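Long-range contacts in hypothetical protein (Chromobacterium violaceum, PDB 2O3I), which is of unknown function but belongs to the DUF917 (S-Me-THD-like) family, joining the family's N-terminal and C-terminal domains in one chain: residues R32-N37 with N75-P80; G25-S30 with V331-D336; P155-G160 with M208-P213. The protein carries 2 engineered substitutions. All blocks are in the same frame, centred on the assembly; numbering follows the deposited sequence.

In the fold
Contacts 1 and 2 share helix 28-35: contact 2 uses its first turn and the loop leading into it, contact 1 its C-terminal part. Their centres lie about 14 Å apart, and they touch where Asn-75 of contact 1 reaches Thr-27 of contact 2. Contact 3 lies in the mixed sheet, its centre about 22 Å from contact 1's and 25 Å from contact 2's, across the chain's centre from the latter. Along the chain, contact 2 closes a loop of 300 residues that holds contact 1 and then contact 3. Contacts 2 and 3 each pair residues of the N-terminal family region with residues of the C-terminal one, so the regions are joined at well-separated places.

Contact 1 (R32-N37 with N75-P80); sequences RHLAAN and NQVQWP
Asn-37 lies against Trp-79, and beside them Leu-34 presses on Val-77 and Pro-80, where the C-terminal part of helix 28-35 and the residues after it pack on the loop joining helices 71-74 and 81-96. Asn-37 CB sits over one face of the indole, 3.7 Å from the centroid of the Trp-79 six-membered ring, a CH-pi contact. Chi1 of -69° sets Asn-37 CG anti to the carbonyl carbon, and chi2 (-58°) turns the amide nearly parallel to the indole, the planes 16° apart. The broad Trp-79 face thus accommodates both CB and the flat amide, while ND2 donates to Gln-78 O at 3.3 Å from above the carbonyl plane.

Leu-34 supplies the apolar part: its CD2 branch meets Val-77 CG1 at 3.6 Å and Pro-80 CD at 3.9 Å. Histidine suits the next place because a ring nitrogen can donate to a loop carbonyl: His-33 ND1 bonds weakly to Asn-75 O at 2.8 Å, the bond strongly bent.

Further out, branched Leu-34 also packs on Leu-112, Val-116 and Leu-119 of helix 111-124, and the Asn-75 side chain turns to Thr-27. Pro-80 stands at the N-cap of helix 81-96, where the lack of an N-H costs the helix no backbone bond. One water donates to both Leu-34 O, at 2.6 Å, and Gln-78 O, at 2.9 Å, giving the Gln-78 carbonyl a second donor besides Asn-37 ND2.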
ATOM      1  N   ARG A  32      -2.445  27.462  -9.941  1.00 27.62           N
ATOM      2  CA  ARG A  32      -2.733  28.856  -9.608  1.00 29.26           C
ATOM      3  C   ARG A  32      -3.170  28.986  -8.157  1.00 29.88           C
ATOM      4  O   ARG A  32      -2.840  29.962  -7.487  1.00 30.39           O
ATOM      5  CB  ARG A  32      -3.809  29.423 -10.549  1.00 30.32           C
ATOM      6  CG  ARG A  32      -3.253  29.868 -11.913  1.00 32.07           C
ATOM      7  CD  ARG A  32      -4.341  30.172 -12.940  1.00 31.36           C
ATOM      8  NE  ARG A  32      -3.779  30.621 -14.214  1.00 31.98           N
ATOM      9  CZ  ARG A  32      -4.444  30.638 -15.370  1.00 33.32           C
ATOM     10  NH1 ARG A  32      -5.704  30.231 -15.419  1.00 33.21           N
ATOM     11  NH2 ARG A  32      -3.845  31.045 -16.484  1.00 29.69           N
ATOM     12  N   HIS A  33      -3.907  27.998  -7.674  1.00 31.50           N
ATOM     13  CA  HIS A  33      -4.359  27.999  -6.294  1.00 33.58           C
ATOM     14  C   HIS A  33      -3.167  28.035  -5.348  1.00 33.16           C
ATOM     15  O   HIS A  33      -3.191  28.725  -4.325  1.00 32.35           O
ATOM     16  CB  HIS A  33      -5.188  26.748  -6.009  1.00 36.88           C
ATOM     17  CG  HIS A  33      -6.601  26.835  -6.490  1.00 40.87           C
ATOM     18  ND1 HIS A  33      -7.407  25.726  -6.634  1.00 42.99           N
ATOM     19  CD2 HIS A  33      -7.356  27.900  -6.851  1.00 42.63           C
ATOM     20  CE1 HIS A  33      -8.597  26.104  -7.066  1.00 44.04           C
ATOM     21  NE2 HIS A  33      -8.593  27.418  -7.206  1.00 45.16           N
ATOM     22  N   LEU A  34      -2.125  27.283  -5.691  1.00 31.98           N
ATOM     23  CA  LEU A  34      -0.926  27.220  -4.864  1.00 30.72           C
ATOM     24  C   LEU A  34      -0.067  28.477  -4.986  1.00 30.03           C
ATOM     25  O   LEU A  34       0.438  28.998  -3.986  1.00 28.56           O
ATOM     26  CB  LEU A  34      -0.095  25.990  -5.235  1.00 30.63           C
ATOM     27  CG  LEU A  34      -0.623  24.620  -4.805  1.00 30.84           C
ATOM     28  CD1 LEU A  34       0.236  23.529  -5.414  1.00 30.85           C
ATOM     29  CD2 LEU A  34      -0.606  24.520  -3.281  1.00 32.25           C
ATOM     30  N   ALA A  35       0.091  28.960  -6.215  1.00 28.19           N
ATOM     31  CA  ALA A  35       0.895  30.150  -6.478  1.00 28.03           C
ATOM     32  C   ALA A  35       0.294  31.421  -5.874  1.00 28.46           C
ATOM     33  O   ALA A  35       1.023  32.342  -5.501  1.00 29.61           O
ATOM     34  CB  ALA A  35       1.080  30.326  -7.977  1.00 26.60           C
ATOM     35  N   ALA A  36      -1.031  31.469  -5.776  1.00 26.84           N
ATOM     36  CA  ALA A  36      -1.707  32.635  -5.221  1.00 27.54           C
ATOM     37  C   ALA A  36      -1.256  32.971  -3.802  1.00 26.87           C
ATOM     38  O   ALA A  36      -1.297  34.132  -3.398  1.00 28.39           O
ATOM     39  CB  ALA A  36      -3.212  32.421  -5.239  1.00 27.69           C
ATOM     40  N   ASN A  37      -0.820  31.961  -3.051  1.00 25.90           N
ATOM     41  CA  ASN A  37      -0.385  32.176  -1.672  1.00 26.65           C
ATOM     42  C   ASN A  37       1.123  32.280  -1.472  1.00 26.68           C
ATOM     43  O   ASN A  37       1.589  32.346  -0.334  1.00 26.56           O
ATOM     44  CB  ASN A  37      -0.924  31.068  -0.761  1.00 27.20           C
ATOM     45  CG  ASN A  37      -2.428  31.137  -0.584  1.00 29.02           C
ATOM     46  OD1 ASN A  37      -2.966  32.152  -0.134  1.00 28.56           O
ATOM     47  ND2 ASN A  37      -3.116  30.054  -0.933  1.00 28.88           N
ATOM     48  N   ASN A  75      -7.188  20.115  -6.427  1.00 50.53           N
ATOM     49  CA  ASN A  75      -7.705  21.431  -6.808  1.00 50.54           C
ATOM     50  C   ASN A  75      -8.175  22.233  -5.597  1.00 49.00           C
ATOM     51  O   ASN A  75      -8.550  23.393  -5.729  1.00 49.36           O
ATOM     52  CB  ASN A  75      -8.882  21.307  -7.788  1.00 52.13           C
ATOM     53  CG  ASN A  75      -8.437  21.066  -9.223  1.00 54.15           C
ATOM     54  OD1 ASN A  75      -7.599  21.792  -9.758  1.00 55.36           O
ATOM     55  ND2 ASN A  75      -9.010  20.051  -9.857  1.00 54.69           N
ATOM     56  N   GLN A  76      -8.152  21.619  -4.419  1.00 48.31           N
ATOM     57  CA  GLN A  76      -8.606  22.287  -3.204  1.00 48.95           C
ATOM     58  C   GLN A  76      -7.464  22.778  -2.324  1.00 47.56           C
ATOM     59  O   GLN A  76      -7.669  23.567  -1.401  1.00 47.43           O
ATOM     60  CB  GLN A  76      -9.491  21.336  -2.396  1.00 52.00           C
ATOM     61  CG  GLN A  76     -10.714  20.828  -3.149  1.00 56.22           C
ATOM     62  CD  GLN A  76     -11.508  19.816  -2.341  1.00 60.19           C
ATOM     63  OE1 GLN A  76     -11.890  20.083  -1.197  1.00 62.04           O
ATOM     64  NE2 GLN A  76     -11.765  18.647  -2.931  1.00 60.65           N
ATOM     65  N   VAL A  77      -6.258  22.311  -2.618  1.00 46.35           N
ATOM     66  CA  VAL A  77      -5.083  22.685  -1.848  1.00 43.97           C
ATOM     67  C   VAL A  77      -4.707  24.154  -2.021  1.00 41.53           C
ATOM     68  O   VAL A  77      -4.825  24.709  -3.111  1.00 40.35           O
ATOM     69  CB  VAL A  77      -3.888  21.804  -2.243  1.00 44.70           C
ATOM     70  CG1 VAL A  77      -2.677  22.171  -1.422  1.00 46.94           C
ATOM     71  CG2 VAL A  77      -4.242  20.342  -2.033  1.00 46.50           C
ATOM     72  N   GLN A  78      -4.267  24.771  -0.926  1.00 39.40           N
ATOM     73  CA  GLN A  78      -3.849  26.170  -0.906  1.00 38.07           C
ATOM     74  C   GLN A  78      -2.345  26.257  -0.647  1.00 37.24           C
ATOM     75  O   GLN A  78      -1.657  27.107  -1.208  1.00 36.59           O
ATOM     76  CB  GLN A  78      -4.587  26.936   0.193  1.00 40.60           C
ATOM     77  CG  GLN A  78      -6.060  27.188  -0.062  1.00 43.17           C
ATOM     78  CD  GLN A  78      -6.296  28.086  -1.259  1.00 45.81           C
ATOM     79  OE1 GLN A  78      -6.335  27.623  -2.400  1.00 46.49           O
ATOM     80  NE2 GLN A  78      -6.440  29.386  -1.004  1.00 45.98           N
ATOM     81  N   TRP A  79      -1.846  25.383   0.224  1.00 36.37           N
ATOM     82  CA  TRP A  79      -0.420  25.334   0.552  1.00 35.75           C
ATOM     83  C   TRP A  79       0.059  23.897   0.328  1.00 33.07           C
ATOM     84  O   TRP A  79      -0.683  22.950   0.558  1.00 33.01           O
ATOM     85  CB  TRP A  79      -0.184  25.757   2.007  1.00 37.15           C
ATOM     86  CG  TRP A  79      -0.973  26.977   2.401  1.00 41.10           C
ATOM     87  CD1 TRP A  79      -2.298  27.027   2.734  1.00 41.96           C
ATOM     88  CD2 TRP A  79      -0.496  28.324   2.458  1.00 42.37           C
ATOM     89  NE1 TRP A  79      -2.677  28.320   2.993  1.00 43.51           N
ATOM     90  CE2 TRP A  79      -1.591  29.138   2.831  1.00 43.51           C
ATOM     91  CE3 TRP A  79       0.748  28.923   2.229  1.00 42.65           C
ATOM     92  CZ2 TRP A  79      -1.480  30.521   2.982  1.00 43.01           C
ATOM     93  CZ3 TRP A  79       0.860  30.298   2.377  1.00 44.09           C
ATOM     94  CH2 TRP A  79      -0.250  31.083   2.750  1.00 45.86           C
ATOM     95  N   PRO A  80       1.304  23.717  -0.135  1.00 30.76           N
ATOM     96  CA  PRO A  80       1.826  22.370  -0.380  1.00 29.44           C
ATOM     97  C   PRO A  80       2.355  21.649   0.858  1.00 28.31           C
ATOM     98  O   PRO A  80       3.515  21.240   0.896  1.00 25.24           O
ATOM     99  CB  PRO A  80       2.923  22.626  -1.403  1.00 29.96           C
ATOM    100  CG  PRO A  80       3.494  23.918  -0.922  1.00 29.07           C
ATOM    101  CD  PRO A  80       2.260  24.743  -0.588  1.00 30.16           C
TER
HETATM  102  O   HOH W   1       0.989  28.376  -1.479  1.00 19.19           O

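Contact 2 (G25-S30 with V331-D336); sequences GGTMIS and VFSNGD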
ATOM      1  N   GLY A  25       0.119  16.638 -16.583  1.00 25.90           N
ATOM      2  CA  GLY A  25       0.988  17.451 -15.745  1.00 27.67           C
ATOM      3  C   GLY A  25       0.321  18.305 -14.674  1.00 27.55           C
ATOM      4  O   GLY A  25       0.970  19.163 -14.077  1.00 25.71           O
ATOM      5  N   GLY A  26      -0.965  18.078 -14.423  1.00 27.02           N
ATOM      6  CA  GLY A  26      -1.664  18.849 -13.412  1.00 26.61           C
ATOM      7  C   GLY A  26      -2.346  20.062 -14.005  1.00 27.98           C
ATOM      8  O   GLY A  26      -1.839  20.660 -14.948  1.00 29.55           O
ATOM      9  N   THR A  27      -3.494  20.432 -13.447  1.00 29.02           N
ATOM     10  CA  THR A  27      -4.260  21.575 -13.934  1.00 30.41           C
ATOM     11  C   THR A  27      -3.651  22.902 -13.520  1.00 30.70           C
ATOM     12  O   THR A  27      -3.022  23.013 -12.462  1.00 28.75           O
ATOM     13  CB  THR A  27      -5.699  21.570 -13.397  1.00 30.23           C
ATOM     14  OG1 THR A  27      -5.672  21.825 -11.987  1.00 29.57           O
ATOM     15  CG2 THR A  27      -6.369  20.221 -13.653  1.00 31.96           C
HETATM   16  N   MSE A  28      -3.844  23.908 -14.364  1.00 30.43           N
HETATM   17  CA  MSE A  28      -3.353  25.243 -14.075  1.00 31.96           C
HETATM   18  C   MSE A  28      -4.172  25.750 -12.895  1.00 31.20           C
HETATM   19  O   MSE A  28      -3.712  26.569 -12.100  1.00 31.03           O
HETATM   20  CB  MSE A  28      -3.550  26.153 -15.287  1.00 35.05           C
HETATM   21  CG  MSE A  28      -2.629  25.837 -16.448  1.00 38.50           C
HETATM   22 SE   MSE A  28      -3.147  26.755 -18.070  1.00 47.97          SE
HETATM   23  CE  MSE A  28      -2.463  28.517 -17.689  1.00 47.68           C
ATOM     24  N   ILE A  29      -5.390  25.237 -12.784  1.00 30.20           N
ATOM     25  CA  ILE A  29      -6.288  25.622 -11.709  1.00 29.38           C
ATOM     26  C   ILE A  29      -5.644  25.375 -10.350  1.00 28.32           C
ATOM     27  O   ILE A  29      -5.561  26.278  -9.519  1.00 26.21           O
ATOM     28  CB  ILE A  29      -7.598  24.836 -11.804  1.00 31.26           C
ATOM     29  CG1 ILE A  29      -8.195  25.020 -13.208  1.00 33.91           C
ATOM     30  CG2 ILE A  29      -8.557  25.298 -10.708  1.00 32.56           C
ATOM     31  CD1 ILE A  29      -9.429  24.177 -13.505  1.00 35.39           C
ATOM     32  N   SER A  30      -5.176  24.150 -10.128  1.00 27.72           N
ATOM     33  CA  SER A  30      -4.542  23.814  -8.862  1.00 27.53           C
ATOM     34  C   SER A  30      -3.171  24.480  -8.757  1.00 26.14           C
ATOM     35  O   SER A  30      -2.706  24.773  -7.666  1.00 25.97           O
ATOM     36  CB  SER A  30      -4.407  22.292  -8.703  1.00 28.50           C
ATOM     37  OG  SER A  30      -3.405  21.756  -9.547  1.00 32.15           O
ATOM     38  N   VAL A 331      -3.418  27.807 -23.840  1.00 28.28           N
ATOM     39  CA  VAL A 331      -3.019  26.440 -23.496  1.00 26.56           C
ATOM     40  C   VAL A 331      -3.845  25.807 -22.369  1.00 27.98           C
ATOM     41  O   VAL A 331      -4.168  26.442 -21.363  1.00 24.01           O
ATOM     42  CB  VAL A 331      -1.511  26.377 -23.131  1.00 24.43           C
ATOM     43  CG1 VAL A 331      -0.692  26.934 -24.278  1.00 24.12           C
ATOM     44  CG2 VAL A 331      -1.230  27.152 -21.835  1.00 22.73           C
ATOM     45  N   PHE A 332      -4.176  24.533 -22.555  1.00 30.16           N
ATOM     46  CA  PHE A 332      -4.988  23.800 -21.595  1.00 30.57           C
ATOM     47  C   PHE A 332      -4.536  22.355 -21.447  1.00 30.84           C
ATOM     48  O   PHE A 332      -4.092  21.728 -22.410  1.00 30.14           O
ATOM     49  CB  PHE A 332      -6.448  23.755 -22.057  1.00 31.86           C
ATOM     50  CG  PHE A 332      -7.136  25.084 -22.091  1.00 33.19           C
ATOM     51  CD1 PHE A 332      -7.969  25.472 -21.042  1.00 34.73           C
ATOM     52  CD2 PHE A 332      -6.997  25.927 -23.188  1.00 33.80           C
ATOM     53  CE1 PHE A 332      -8.656  26.681 -21.083  1.00 35.97           C
ATOM     54  CE2 PHE A 332      -7.677  27.142 -23.244  1.00 35.38           C
ATOM     55  CZ  PHE A 332      -8.510  27.521 -22.190  1.00 37.33           C
ATOM     56  N   SER A 333      -4.660  21.830 -20.234  1.00 30.47           N
ATOM     57  CA  SER A 333      -4.358  20.428 -19.990  1.00 29.86           C
ATOM     58  C   SER A 333      -5.745  19.813 -20.177  1.00 28.65           C
ATOM     59  O   SER A 333      -6.746  20.531 -20.153  1.00 27.44           O
ATOM     60  CB  SER A 333      -3.896  20.196 -18.549  1.00 29.55           C
ATOM     61  OG  SER A 333      -4.978  20.339 -17.642  1.00 30.53           O
ATOM     62  N   ASN A 334      -5.818  18.506 -20.367  1.00 29.05           N
ATOM     63  CA  ASN A 334      -7.114  17.860 -20.537  1.00 30.31           C
ATOM     64  C   ASN A 334      -8.041  18.207 -19.372  1.00 31.36           C
ATOM     65  O   ASN A 334      -9.238  18.426 -19.564  1.00 30.12           O
ATOM     66  CB  ASN A 334      -6.929  16.352 -20.654  1.00 28.50           C
ATOM     67  CG  ASN A 334      -6.258  15.960 -21.954  1.00 31.15           C
ATOM     68  OD1 ASN A 334      -5.297  15.188 -21.966  1.00 30.98           O
ATOM     69  ND2 ASN A 334      -6.763  16.497 -23.062  1.00 28.61           N
ATOM     70  N   GLY A 335      -7.487  18.265 -18.167  1.00 30.84           N
ATOM     71  CA  GLY A 335      -8.303  18.615 -17.023  1.00 34.06           C
ATOM     72  C   GLY A 335      -8.815  20.047 -17.148  1.00 35.53           C
ATOM     73  O   GLY A 335      -9.970  20.333 -16.817  1.00 36.30           O
ATOM     74  N   ASP A 336      -7.965  20.946 -17.636  1.00 34.30           N
ATOM     75  CA  ASP A 336      -8.349  22.344 -17.786  1.00 35.11           C
ATOM     76  C   ASP A 336      -9.442  22.578 -18.831  1.00 36.01           C
ATOM     77  O   ASP A 336     -10.204  23.539 -18.724  1.00 35.14           O
ATOM     78  CB  ASP A 336      -7.126  23.204 -18.121  1.00 33.67           C
ATOM     79  CG  ASP A 336      -6.181  23.362 -16.942  1.00 32.51           C
ATOM     80  OD1 ASP A 336      -5.020  22.913 -17.046  1.00 29.96           O
ATOM     81  OD2 ASP A 336      -6.601  23.933 -15.913  1.00 32.92           O
TER
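Asp-336 OD1 is gripped from two directions: Met-28 N donates to it at 3.1 Å, nearly straight at 164° and on the syn lone pair, while Ser-333 OG donates at 2.6 Å from above the carboxylate plane. Ser-333 and Asp-336 form a capping box at the start of helix 334-337. Ser-333 OG accepts from Asp-336 N at 3.0 Å, and Ser-333 N adds a weak bond back to OD1. Serine suits this N-cap because its small hydroxyl can accept and donate at once.

Across the contact, Thr-27 is the N-cap of helix 28-35, its OG1 bonded to Asn-75. Asp-336 OD2 receives a second, weak bond from Met-28 N and lies 3.3 Å from Ile-29 CG1. The extended chi2 (168°) of selenomethionine Met-28 carries SE to 3.5 Å from Val-331 O, and its long chain also packs on Leu-14, Gln-15 and Cys-18 of helix 10-19. Gly-335 allows the close approach: a CB there would collide with Thr-27 CG2. Gly-26 has a positive phi (93°) that favours glycine.

One carboxylate thus links the starts of two helices, one from each family region; the Met-28 N-H, with the Ser-333 hydroxyl and, more weakly, the Ser-333 N-H, would be expected to favour its negative charge.

Contact 3 (P155-G160 with M208-P213); sequences PAFLAG and MWMMSP
Strands 156-159 and 203-211 run antiparallel as neighbours in the mixed sheet, and at Ala-156 and Met-208 their CA atoms come within 4.5 Å. Backbone bonds of Phe-157 with Ala-207 and of Ala-159 with Gly-205 set this register, leaving Ala-156 and Met-208 as the non-hydrogen-bonded pair next to the Phe-157–Ala-207 pair. There the ladder breaks. Trp-209 takes left-handed backbone angles (phi 60°), and Pro-155, just before the facing strand, follows a cis peptide bond and has no N-H to give.

On one side of the sheet Ala-156 CB meets Met-208 CB at 4.1 Å. Alanine's single methyl suits this place beside the Met-208 CB. Selenomethionine Met-208 then leads away from the facing strand and folds back over its own neighbour, its CE 3.6 Å above the plane of the Trp-209 ring and over the ring centre. The indole itself stacks with Tyr-146.

On the other side, selenomethionine Met-210 carries the contact through its terminal methyl. The Met-210 side chain crosses the proline at about a right angle, its CE 3.6 Å from Pro-155 CD and also touching CB and CG of that ring. The bend at chi3 (-90°) turns CE into this place; a flexible, unbranched chain is well suited to reach across to a rigid ring. The same CE approaches Phe-157 CE2 obliquely at 3.9 Å. Phe-157 is a good filler here, since its ring also packs on Ala-89, Ala-90 and Arg-93 of helix 81-96, joining strand and helix.

Beyond the last direct backbone bond, one water bridges the strands, donating to Pro-155 O at 2.9 Å and accepting from Met-210 N at 3.1 Å.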
ATOM      1  N   PRO A 155      13.776   4.499  -0.578  1.00 20.93           N
ATOM      2  CA  PRO A 155      12.589   4.938   0.156  1.00 21.54           C
ATOM      3  C   PRO A 155      11.750   5.992  -0.556  1.00 24.23           C
ATOM      4  O   PRO A 155      12.281   6.952  -1.122  1.00 23.87           O
ATOM      5  CB  PRO A 155      13.172   5.474   1.458  1.00 21.75           C
ATOM      6  CG  PRO A 155      14.419   4.682   1.634  1.00 19.84           C
ATOM      7  CD  PRO A 155      14.984   4.684   0.240  1.00 22.00           C
ATOM      8  N   ALA A 156      10.434   5.801  -0.524  1.00 23.84           N
ATOM      9  CA  ALA A 156       9.503   6.749  -1.126  1.00 24.77           C
ATOM     10  C   ALA A 156       8.697   7.326   0.042  1.00 25.45           C
ATOM     11  O   ALA A 156       8.338   6.601   0.971  1.00 26.56           O
ATOM     12  CB  ALA A 156       8.586   6.045  -2.104  1.00 23.21           C
ATOM     13  N   PHE A 157       8.422   8.624   0.008  1.00 23.01           N
ATOM     14  CA  PHE A 157       7.677   9.231   1.098  1.00 23.63           C
ATOM     15  C   PHE A 157       6.376   9.870   0.620  1.00 23.79           C
ATOM     16  O   PHE A 157       6.380  10.684  -0.298  1.00 23.41           O
ATOM     17  CB  PHE A 157       8.543  10.289   1.799  1.00 23.69           C
ATOM     18  CG  PHE A 157       9.861   9.763   2.322  1.00 24.78           C
ATOM     19  CD1 PHE A 157       9.910   8.963   3.467  1.00 27.16           C
ATOM     20  CD2 PHE A 157      11.048  10.048   1.659  1.00 24.79           C
ATOM     21  CE1 PHE A 157      11.132   8.452   3.943  1.00 27.90           C
ATOM     22  CE2 PHE A 157      12.270   9.545   2.119  1.00 26.42           C
ATOM     23  CZ  PHE A 157      12.312   8.744   3.266  1.00 26.89           C
ATOM     24  N   LEU A 158       5.265   9.471   1.236  1.00 24.51           N
ATOM     25  CA  LEU A 158       3.951  10.027   0.932  1.00 27.35           C
ATOM     26  C   LEU A 158       3.516  10.783   2.184  1.00 28.24           C
ATOM     27  O   LEU A 158       3.631  10.268   3.295  1.00 28.23           O
ATOM     28  CB  LEU A 158       2.944   8.925   0.616  1.00 27.30           C
ATOM     29  CG  LEU A 158       3.097   8.230  -0.732  1.00 28.23           C
ATOM     30  CD1 LEU A 158       2.127   7.052  -0.782  1.00 31.36           C
ATOM     31  CD2 LEU A 158       2.832   9.210  -1.869  1.00 23.25           C
ATOM     32  N   ALA A 159       3.021  12.003   2.011  1.00 29.68           N
ATOM     33  CA  ALA A 159       2.622  12.798   3.162  1.00 30.30           C
ATOM     34  C   ALA A 159       1.265  13.475   3.035  1.00 30.25           C
ATOM     35  O   ALA A 159       0.838  13.839   1.939  1.00 30.25           O
ATOM     36  CB  ALA A 159       3.694  13.835   3.450  1.00 28.53           C
ATOM     37  N   GLY A 160       0.600  13.628   4.179  1.00 33.60           N
ATOM     38  CA  GLY A 160      -0.702  14.277   4.239  1.00 35.52           C
ATOM     39  C   GLY A 160      -0.535  15.760   4.524  1.00 37.65           C
ATOM     40  O   GLY A 160       0.589  16.253   4.638  1.00 37.37           O
HETATM   41  N   MSE A 208      10.626  10.955  -3.657  1.00 25.89           N
HETATM   42  CA  MSE A 208      11.338   9.721  -3.967  1.00 26.98           C
HETATM   43  C   MSE A 208      12.527   9.999  -4.880  1.00 26.16           C
HETATM   44  O   MSE A 208      12.768  11.144  -5.274  1.00 24.36           O
HETATM   45  CB  MSE A 208      10.381   8.707  -4.623  1.00 26.52           C
HETATM   46  CG  MSE A 208       9.776   9.154  -5.954  1.00 29.67           C
HETATM   47 SE   MSE A 208       8.444   7.897  -6.616  1.00 35.19          SE
HETATM   48  CE  MSE A 208       9.627   6.557  -7.360  1.00 32.15           C
ATOM     49  N   TRP A 209      13.272   8.947  -5.202  1.00 25.37           N
ATOM     50  CA  TRP A 209      14.437   9.065  -6.069  1.00 25.86           C
ATOM     51  C   TRP A 209      15.519  10.015  -5.530  1.00 24.75           C
ATOM     52  O   TRP A 209      16.032  10.883  -6.245  1.00 22.89           O
ATOM     53  CB  TRP A 209      13.998   9.485  -7.484  1.00 25.09           C
ATOM     54  CG  TRP A 209      13.451   8.334  -8.314  1.00 26.59           C
ATOM     55  CD1 TRP A 209      13.948   7.060  -8.372  1.00 27.29           C
ATOM     56  CD2 TRP A 209      12.365   8.378  -9.248  1.00 24.99           C
ATOM     57  NE1 TRP A 209      13.247   6.314  -9.283  1.00 27.61           N
ATOM     58  CE2 TRP A 209      12.269   7.095  -9.839  1.00 26.63           C
ATOM     59  CE3 TRP A 209      11.465   9.378  -9.647  1.00 24.50           C
ATOM     60  CZ2 TRP A 209      11.309   6.780 -10.810  1.00 24.77           C
ATOM     61  CZ3 TRP A 209      10.506   9.067 -10.615  1.00 26.09           C
ATOM     62  CH2 TRP A 209      10.438   7.777 -11.185  1.00 26.00           C
HETATM   63  N   MSE A 210      15.859   9.846  -4.260  1.00 23.56           N
HETATM   64  CA  MSE A 210      16.907  10.655  -3.653  1.00 25.75           C
HETATM   65  C   MSE A 210      18.189  10.380  -4.444  1.00 26.12           C
HETATM   66  O   MSE A 210      18.494   9.229  -4.763  1.00 23.25           O
HETATM   67  CB  MSE A 210      17.096  10.262  -2.190  1.00 26.95           C
HETATM   68  CG  MSE A 210      15.918  10.601  -1.295  1.00 29.44           C
HETATM   69 SE   MSE A 210      16.226  10.027   0.536  1.00 39.28          SE
HETATM   70  CE  MSE A 210      15.461   8.251   0.396  1.00 35.81           C
HETATM   71  N   MSE A 211      18.938  11.432  -4.764  1.00 26.26           N
HETATM   72  CA  MSE A 211      20.159  11.262  -5.545  1.00 28.12           C
HETATM   73  C   MSE A 211      21.355  12.071  -5.052  1.00 29.18           C
HETATM   74  O   MSE A 211      21.209  13.164  -4.496  1.00 29.09           O
HETATM   75  CB  MSE A 211      19.900  11.642  -7.009  1.00 27.95           C
HETATM   76  CG  MSE A 211      18.770  10.859  -7.678  1.00 34.24           C
HETATM   77 SE   MSE A 211      18.116  11.730  -9.300  1.00 37.02          SE
HETATM   78  CE  MSE A 211      17.389  10.231 -10.208  1.00 41.93           C
ATOM     79  N   SER A 212      22.541  11.518  -5.284  1.00 28.60           N
ATOM     80  CA  SER A 212      23.788  12.174  -4.938  1.00 30.47           C
ATOM     81  C   SER A 212      24.120  12.932  -6.216  1.00 31.46           C
ATOM     82  O   SER A 212      23.561  12.630  -7.266  1.00 31.74           O
ATOM     83  CB  SER A 212      24.862  11.140  -4.638  1.00 29.31           C
ATOM     84  N   PRO A 213      25.011  13.932  -6.149  1.00 33.33           N
ATOM     85  CA  PRO A 213      25.352  14.681  -7.367  1.00 35.60           C
ATOM     86  C   PRO A 213      25.858  13.796  -8.511  1.00 36.38           C
ATOM     87  O   PRO A 213      25.728  14.145  -9.683  1.00 35.83           O
ATOM     88  CB  PRO A 213      26.421  15.659  -6.880  1.00 34.88           C
ATOM     89  CG  PRO A 213      26.000  15.930  -5.465  1.00 35.03           C
ATOM     90  CD  PRO A 213      25.633  14.547  -4.961  1.00 33.86           C
TER
HETATM   91  O   HOH W   2      14.509   7.377  -2.884  1.00 18.27           O